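Local coordinates for protein alpha-glucosidase (Pseudoalteromonas sp. K8, PDB 5HQA) that hydrolyses alpha-glucosides as a chloride-activated, calcium-binding glycoside hydrolase of family 97, captured here with the inhibitor acarbose, at residues Q352-Y366 with Y377-A391. Residues are numbered along the deposited sequence; the frame is centred on the assembly and turned at random.
Sequences QLIGHHETSGNVSNY and YEKSNVSQVKTGYVA. With AC1 (4,6-dideoxy-4-{[(1S,4R,5S,6S)-4,5,6-trihydroxy-3-(hydroxymethyl)cyclohex-2-en-1-yl]amino}-alpha-D-glucopyranose), chain B.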
loop_
_atom_site.group_PDB
_atom_site.type_symbol
_atom_site.label_atom_id
_atom_site.label_comp_id
_atom_site.label_asym_id
_atom_site.label_seq_id
_atom_site.Cartn_x
_atom_site.Cartn_y
_atom_site.Cartn_z
ATOM N N GLN A 352 11.505 -19.494 9.577
ATOM C CA GLN A 352 10.423 -20.116 8.836
ATOM C C GLN A 352 10.621 -19.996 7.335
ATOM O O GLN A 352 11.274 -19.073 6.842
ATOM C CB GLN A 352 9.084 -19.521 9.239
ATOM C CG GLN A 352 8.508 -20.273 10.410
ATOM C CD GLN A 352 7.237 -19.677 10.839
ATOM O OE1 GLN A 352 7.219 -18.546 11.310
ATOM N NE2 GLN A 352 6.141 -20.402 10.651
ATOM N N LEU A 353 10.077 -20.970 6.613
ATOM C CA LEU A 353 9.917 -20.832 5.176
ATOM C C LEU A 353 8.728 -19.919 4.902
ATOM O O LEU A 353 7.664 -20.078 5.511
ATOM C CB LEU A 353 9.704 -22.202 4.534
ATOM C CG LEU A 353 9.391 -22.255 3.041
ATOM C CD1 LEU A 353 10.581 -21.788 2.222
ATOM C CD2 LEU A 353 8.994 -23.670 2.651
ATOM N N ILE A 354 8.910 -18.948 4.014
ATOM C CA ILE A 354 7.819 -18.097 3.558
ATOM C C ILE A 354 7.375 -18.631 2.202
ATOM O O ILE A 354 8.199 -18.805 1.296
ATOM C CB ILE A 354 8.248 -16.623 3.493
ATOM C CG1 ILE A 354 8.486 -16.110 4.914
ATOM C CG2 ILE A 354 7.216 -15.779 2.776
ATOM C CD1 ILE A 354 9.206 -14.792 4.969
ATOM N N GLY A 355 6.078 -18.945 2.080
ATOM C CA GLY A 355 5.568 -19.576 0.881
ATOM C C GLY A 355 5.408 -18.594 -0.269
ATOM O O GLY A 355 5.481 -17.374 -0.103
ATOM N N HIS A 356 5.187 -19.146 -1.460
ATOM C CA HIS A 356 5.100 -18.321 -2.662
ATOM C C HIS A 356 4.155 -18.978 -3.649
ATOM O O HIS A 356 4.365 -20.134 -4.029
ATOM C CB HIS A 356 6.470 -18.119 -3.311
ATOM C CG HIS A 356 6.438 -17.163 -4.461
ATOM N ND1 HIS A 356 6.907 -17.488 -5.716
ATOM C CD2 HIS A 356 5.970 -15.894 -4.547
ATOM C CE1 HIS A 356 6.745 -16.452 -6.524
ATOM N NE2 HIS A 356 6.179 -15.471 -5.839
ATOM N N HIS A 357 3.139 -18.226 -4.074
ATOM C CA HIS A 357 2.117 -18.675 -5.019
ATOM C C HIS A 357 2.044 -17.643 -6.139
ATOM O O HIS A 357 1.258 -16.700 -6.045
ATOM C CB HIS A 357 0.752 -18.820 -4.341
ATOM C CG HIS A 357 0.661 -19.959 -3.377
ATOM N ND1 HIS A 357 -0.359 -20.065 -2.460
ATOM C CD2 HIS A 357 1.451 -21.043 -3.189
ATOM C CE1 HIS A 357 -0.193 -21.163 -1.742
ATOM N NE2 HIS A 357 0.897 -21.777 -2.167
ATOM N N GLU A 358 2.851 -17.809 -7.188
ATOM C CA GLU A 358 2.705 -16.996 -8.392
ATOM C C GLU A 358 1.704 -17.660 -9.331
ATOM O O GLU A 358 1.823 -18.853 -9.631
ATOM C CB GLU A 358 4.048 -16.816 -9.105
ATOM C CG GLU A 358 3.936 -16.095 -10.455
ATOM C CD GLU A 358 3.380 -14.676 -10.324
ATOM O OE1 GLU A 358 3.988 -13.848 -9.607
ATOM O OE2 GLU A 358 2.324 -14.380 -10.931
ATOM N N THR A 359 0.726 -16.886 -9.805
ATOM C CA THR A 359 -0.303 -17.419 -10.686
ATOM C C THR A 359 -0.065 -17.109 -12.155
ATOM O O THR A 359 -0.715 -17.723 -13.009
ATOM C CB THR A 359 -1.675 -16.860 -10.304
ATOM O OG1 THR A 359 -1.698 -15.454 -10.585
ATOM C CG2 THR A 359 -1.960 -17.092 -8.818
ATOM N N SER A 360 0.825 -16.163 -12.465
ATOM C CA SER A 360 0.945 -15.602 -13.815
ATOM C C SER A 360 -0.427 -15.262 -14.395
ATOM O O SER A 360 -0.691 -15.451 -15.583
ATOM C CB SER A 360 1.713 -16.537 -14.748
ATOM O OG SER A 360 3.089 -16.518 -14.427
ATOM N N GLY A 361 -1.315 -14.771 -13.535
ATOM C CA GLY A 361 -2.589 -14.260 -13.970
ATOM C C GLY A 361 -3.714 -15.270 -14.068
ATOM O O GLY A 361 -4.870 -14.857 -14.224
ATOM N N ASN A 362 -3.435 -16.572 -13.987
ATOM C CA ASN A 362 -4.510 -17.554 -14.122
ATOM C C ASN A 362 -5.056 -17.850 -12.735
ATOM O O ASN A 362 -4.533 -18.705 -12.012
ATOM C CB ASN A 362 -4.032 -18.822 -14.816
ATOM C CG ASN A 362 -5.165 -19.820 -15.035
ATOM O OD1 ASN A 362 -6.164 -19.827 -14.302
ATOM N ND2 ASN A 362 -5.014 -20.671 -16.047
ATOM N N VAL A 363 -6.144 -17.167 -12.372
ATOM C CA VAL A 363 -6.650 -17.296 -11.013
ATOM C C VAL A 363 -7.518 -18.533 -10.838
ATOM O O VAL A 363 -7.726 -18.971 -9.700
ATOM C CB VAL A 363 -7.407 -16.022 -10.589
ATOM C CG1 VAL A 363 -6.435 -14.835 -10.572
ATOM C CG2 VAL A 363 -8.581 -15.745 -11.529
ATOM N N SER A 364 -8.018 -19.121 -11.923
ATOM C CA SER A 364 -8.820 -20.331 -11.779
ATOM C C SER A 364 -7.945 -21.538 -11.486
ATOM O O SER A 364 -8.318 -22.395 -10.681
ATOM C CB SER A 364 -9.653 -20.566 -13.037
ATOM O OG SER A 364 -10.611 -19.531 -13.193
ATOM N N ASN A 365 -6.777 -21.617 -12.133
ATOM C CA ASN A 365 -5.824 -22.675 -11.820
ATOM C C ASN A 365 -5.354 -22.583 -10.374
ATOM O O ASN A 365 -5.122 -23.607 -9.723
ATOM C CB ASN A 365 -4.631 -22.606 -12.775
ATOM C CG ASN A 365 -3.579 -23.656 -12.466
ATOM O OD1 ASN A 365 -3.861 -24.852 -12.481
ATOM N ND2 ASN A 365 -2.355 -23.214 -12.188
ATOM N N TYR A 366 -5.198 -21.363 -9.858
ATOM C CA TYR A 366 -4.841 -21.199 -8.450
ATOM C C TYR A 366 -6.010 -21.575 -7.550
ATOM O O TYR A 366 -5.847 -22.321 -6.578
ATOM C CB TYR A 366 -4.412 -19.755 -8.197
ATOM C CG TYR A 366 -3.907 -19.444 -6.798
ATOM C CD1 TYR A 366 -3.254 -20.401 -6.026
ATOM C CD2 TYR A 366 -4.073 -18.171 -6.260
ATOM C CE1 TYR A 366 -2.780 -20.094 -4.745
ATOM C CE2 TYR A 366 -3.603 -17.854 -4.995
ATOM C CZ TYR A 366 -2.959 -18.814 -4.247
ATOM O OH TYR A 366 -2.512 -18.478 -2.991
ATOM N N TYR A 377 1.020 -25.972 3.185
ATOM C CA TYR A 377 1.802 -24.983 3.909
ATOM C C TYR A 377 1.536 -25.047 5.409
ATOM O O TYR A 377 2.475 -24.948 6.210
ATOM C CB TYR A 377 1.506 -23.599 3.349
ATOM C CG TYR A 377 2.399 -23.225 2.192
ATOM C CD1 TYR A 377 3.585 -23.916 1.942
ATOM C CD2 TYR A 377 2.066 -22.171 1.356
ATOM C CE1 TYR A 377 4.415 -23.553 0.884
ATOM C CE2 TYR A 377 2.883 -21.803 0.307
ATOM C CZ TYR A 377 4.050 -22.489 0.070
ATOM O OH TYR A 377 4.844 -22.087 -0.987
ATOM N N GLU A 378 0.274 -25.225 5.814
ATOM C CA GLU A 378 -0.005 -25.360 7.240
ATOM C C GLU A 378 0.713 -26.573 7.814
ATOM O O GLU A 378 1.347 -26.488 8.873
ATOM C CB GLU A 378 -1.509 -25.457 7.499
ATOM C CG GLU A 378 -1.825 -25.481 9.000
ATOM C CD GLU A 378 -3.303 -25.289 9.343
ATOM O OE1 GLU A 378 -4.180 -25.631 8.517
ATOM O OE2 GLU A 378 -3.586 -24.796 10.462
ATOM N N LYS A 379 0.658 -27.702 7.102
ATOM C CA LYS A 379 1.391 -28.895 7.516
ATOM C C LYS A 379 2.892 -28.639 7.572
ATOM O O LYS A 379 3.599 -29.250 8.378
ATOM C CB LYS A 379 1.066 -30.041 6.557
ATOM C CG LYS A 379 1.936 -31.271 6.703
ATOM C CD LYS A 379 1.677 -32.272 5.584
ATOM C CE LYS A 379 2.533 -33.522 5.765
ATOM N NZ LYS A 379 2.292 -34.533 4.695
ATOM N N SER A 380 3.394 -27.725 6.749
ATOM C CA SER A 380 4.823 -27.470 6.650
ATOM C C SER A 380 5.300 -26.316 7.530
ATOM O O SER A 380 6.412 -25.821 7.316
ATOM C CB SER A 380 5.203 -27.190 5.192
ATOM O OG SER A 380 4.843 -28.280 4.360
ATOM N N ASN A 381 4.490 -25.861 8.490
ATOM C CA ASN A 381 4.903 -24.788 9.398
ATOM C C ASN A 381 5.151 -23.467 8.646
ATOM O O ASN A 381 6.020 -22.672 9.017
ATOM C CB ASN A 381 6.146 -25.221 10.199
ATOM C CG ASN A 381 6.542 -24.233 11.298
ATOM O OD1 ASN A 381 5.681 -23.630 11.953
ATOM N ND2 ASN A 381 7.861 -24.061 11.498
ATOM N N VAL A 382 4.403 -23.215 7.574
ATOM C CA VAL A 382 4.501 -21.965 6.817
ATOM C C VAL A 382 3.395 -21.030 7.298
ATOM O O VAL A 382 2.210 -21.377 7.226
ATOM C CB VAL A 382 4.404 -22.215 5.301
ATOM C CG1 VAL A 382 4.268 -20.890 4.536
ATOM C CG2 VAL A 382 5.628 -22.999 4.807
ATOM N N SER A 383 3.777 -19.843 7.787
ATOM C CA SER A 383 2.832 -18.875 8.339
ATOM C C SER A 383 2.576 -17.661 7.456
ATOM O O SER A 383 1.595 -16.949 7.694
ATOM C CB SER A 383 3.323 -18.366 9.700
ATOM O OG SER A 383 3.276 -19.394 10.666
ATOM N N GLN A 384 3.436 -17.379 6.475
ATOM C CA GLN A 384 3.264 -16.245 5.573
ATOM C C GLN A 384 3.453 -16.735 4.149
ATOM O O GLN A 384 4.316 -17.580 3.893
ATOM C CB GLN A 384 4.261 -15.108 5.869
ATOM C CG GLN A 384 4.136 -14.552 7.282
ATOM C CD GLN A 384 5.175 -13.474 7.635
ATOM O OE1 GLN A 384 6.176 -13.280 6.926
ATOM N NE2 GLN A 384 4.934 -12.770 8.756
ATOM N N VAL A 385 2.640 -16.213 3.230
ATOM C CA VAL A 385 2.701 -16.575 1.816
ATOM C C VAL A 385 2.672 -15.301 0.985
ATOM O O VAL A 385 1.829 -14.424 1.210
ATOM C CB VAL A 385 1.547 -17.513 1.412
ATOM C CG1 VAL A 385 1.528 -17.736 -0.099
ATOM C CG2 VAL A 385 1.674 -18.848 2.149
ATOM N N LYS A 386 3.613 -15.191 0.048
ATOM C CA LYS A 386 3.610 -14.138 -0.957
ATOM C C LYS A 386 2.870 -14.658 -2.182
ATOM O O LYS A 386 3.223 -15.714 -2.713
ATOM C CB LYS A 386 5.043 -13.746 -1.319
ATOM C CG LYS A 386 5.174 -12.744 -2.445
ATOM C CD LYS A 386 6.653 -12.441 -2.694
ATOM C CE LYS A 386 6.841 -11.553 -3.916
ATOM N NZ LYS A 386 8.277 -11.365 -4.196
ATOM N N THR A 387 1.837 -13.936 -2.615
ATOM C CA THR A 387 1.084 -14.296 -3.811
ATOM C C THR A 387 1.439 -13.352 -4.954
ATOM O O THR A 387 1.999 -12.271 -4.751
ATOM C CB THR A 387 -0.424 -14.255 -3.553
ATOM O OG1 THR A 387 -0.802 -12.931 -3.144
ATOM C CG2 THR A 387 -0.813 -15.272 -2.462
ATOM N N GLY A 388 1.118 -13.774 -6.167
ATOM C CA GLY A 388 1.489 -13.007 -7.341
ATOM C C GLY A 388 0.491 -13.210 -8.452
ATOM O O GLY A 388 -0.072 -14.295 -8.611
ATOM N N TYR A 389 0.268 -12.151 -9.232
ATOM C CA TYR A 389 -0.736 -12.167 -10.292
ATOM C C TYR A 389 -0.165 -11.501 -11.548
ATOM O O TYR A 389 -0.729 -10.559 -12.099
ATOM C CB TYR A 389 -2.021 -11.480 -9.816
ATOM C CG TYR A 389 -2.631 -12.168 -8.603
ATOM C CD1 TYR A 389 -2.151 -11.916 -7.321
ATOM C CD2 TYR A 389 -3.671 -13.081 -8.745
ATOM C CE1 TYR A 389 -2.681 -12.563 -6.212
ATOM C CE2 TYR A 389 -4.218 -13.732 -7.635
ATOM C CZ TYR A 389 -3.717 -13.463 -6.373
ATOM O OH TYR A 389 -4.251 -14.092 -5.262
ATOM N N VAL A 390 0.977 -11.996 -12.026
ATOM C CA VAL A 390 1.675 -11.316 -13.119
ATOM C C VAL A 390 0.914 -11.538 -14.428
ATOM O O VAL A 390 0.844 -12.654 -14.946
ATOM C CB VAL A 390 3.131 -11.780 -13.238
ATOM C CG1 VAL A 390 3.778 -11.157 -14.481
ATOM C CG2 VAL A 390 3.899 -11.366 -12.000
ATOM N N ALA A 391 0.345 -10.462 -14.962
ATOM C CA ALA A 391 -0.297 -10.411 -16.269
ATOM C C ALA A 391 -0.532 -8.940 -16.582
ATOM O O ALA A 391 -0.650 -8.117 -15.668
ATOM C CB ALA A 391 -1.626 -11.186 -16.294
HETATM C C1 AC1 B . 6.679 -8.240 -14.821
HETATM O O2 AC1 B . 5.195 -6.421 -14.350
HETATM C C2 AC1 B . 5.674 -7.672 -13.830
HETATM C C4A AC1 B . 8.389 -11.749 -8.033
HETATM C C3 AC1 B . 6.277 -7.506 -12.460
HETATM O O3 AC1 B . 5.326 -6.901 -11.565
HETATM C C4 AC1 B . 6.754 -8.839 -11.947
HETATM N N4A AC1 B . 7.099 -8.830 -10.491
HETATM C C5 AC1 B . 7.972 -9.069 -12.829
HETATM O O5 AC1 B . 7.490 -9.345 -14.210
HETATM C C6 AC1 B . 8.859 -10.196 -12.399
HETATM C C1B AC1 B . 6.497 -9.956 -9.690
HETATM C C2B AC1 B . 6.886 -9.778 -8.077
HETATM O O2B AC1 B . 6.569 -8.437 -7.704
HETATM C C3B AC1 B . 8.222 -10.137 -7.829
HETATM O O3B AC1 B . 8.656 -9.824 -6.482
HETATM O O4 AC1 B . 9.750 -12.116 -7.920
HETATM C C5B AC1 B . 7.870 -12.215 -9.298
HETATM C C7B AC1 B . 6.854 -11.260 -10.136
HETATM C C6B AC1 B . 7.788 -13.737 -9.503
HETATM O O6B AC1 B . 6.732 -14.213 -8.729
HETATM O O HOH W 1 6.131 -18.505 7.150
HETATM O O HOH W 2 8.630 -23.025 8.064
HETATM O O HOH W 3 4.777 -12.832 -6.033
#
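Val385 CG1 packs over one face of the His357 ring, a CH-pi contact 4.1 Å from the ring centroid, while the Tyr377 ring runs nearly parallel to the imidazole but slid so far aside that the two barely overlap. Val382 CG1 lies against one face of the Tyr377 ring, whose OH accepts from His356 N. With CG beside its own backbone N (chi1 -70°), His357 turns toward helix 363-379, and ND1 shares a 2.7 Å hydrogen bond with Tyr366 OH. Beyond it, Tyr389 OH meets the edge of the Tyr366 ring, and Val363 CG1 the edge of the Tyr389 ring. On the opposite sheet face, O6B of the acarbose unit AC1 and a water sit at the His356 edge.

These groups flank parallel strands 352-358 and 384-388, neighbours in the catalytic barrel joined by a right-handed beta-alpha-beta crossover through helix 363-379. At the N-terminal end of strand 352-358, ahead of the first bridge, Gln352 NE2 spends both its hydrogens in the plane of its amide, on Asn381 O (2.8 Å) and Ser383 OG (3.0 Å). A leucine here would probably leave Ser383 OG without this donor and weaken the tie between the strand and the Schellman turn ending the helix.

At the C-terminal ends, Thr359 N and OG1 both donate to Gly388 O, the hydroxyl on a lone pair. Bent at chi2 (61°), Glu358 brings OE2 between Val390 N (2.9 Å) on the syn side and Ser360 N on the anti lone pair, and OE1 accepts from AC1 O6B. Extended Lys386 runs beside His356 to AC1 O3B and a salt bridge with Glu311. Two backbone donors thus fix one Glu358 oxygen and hold the carboxylate in orientation, presenting the other to the inhibitor.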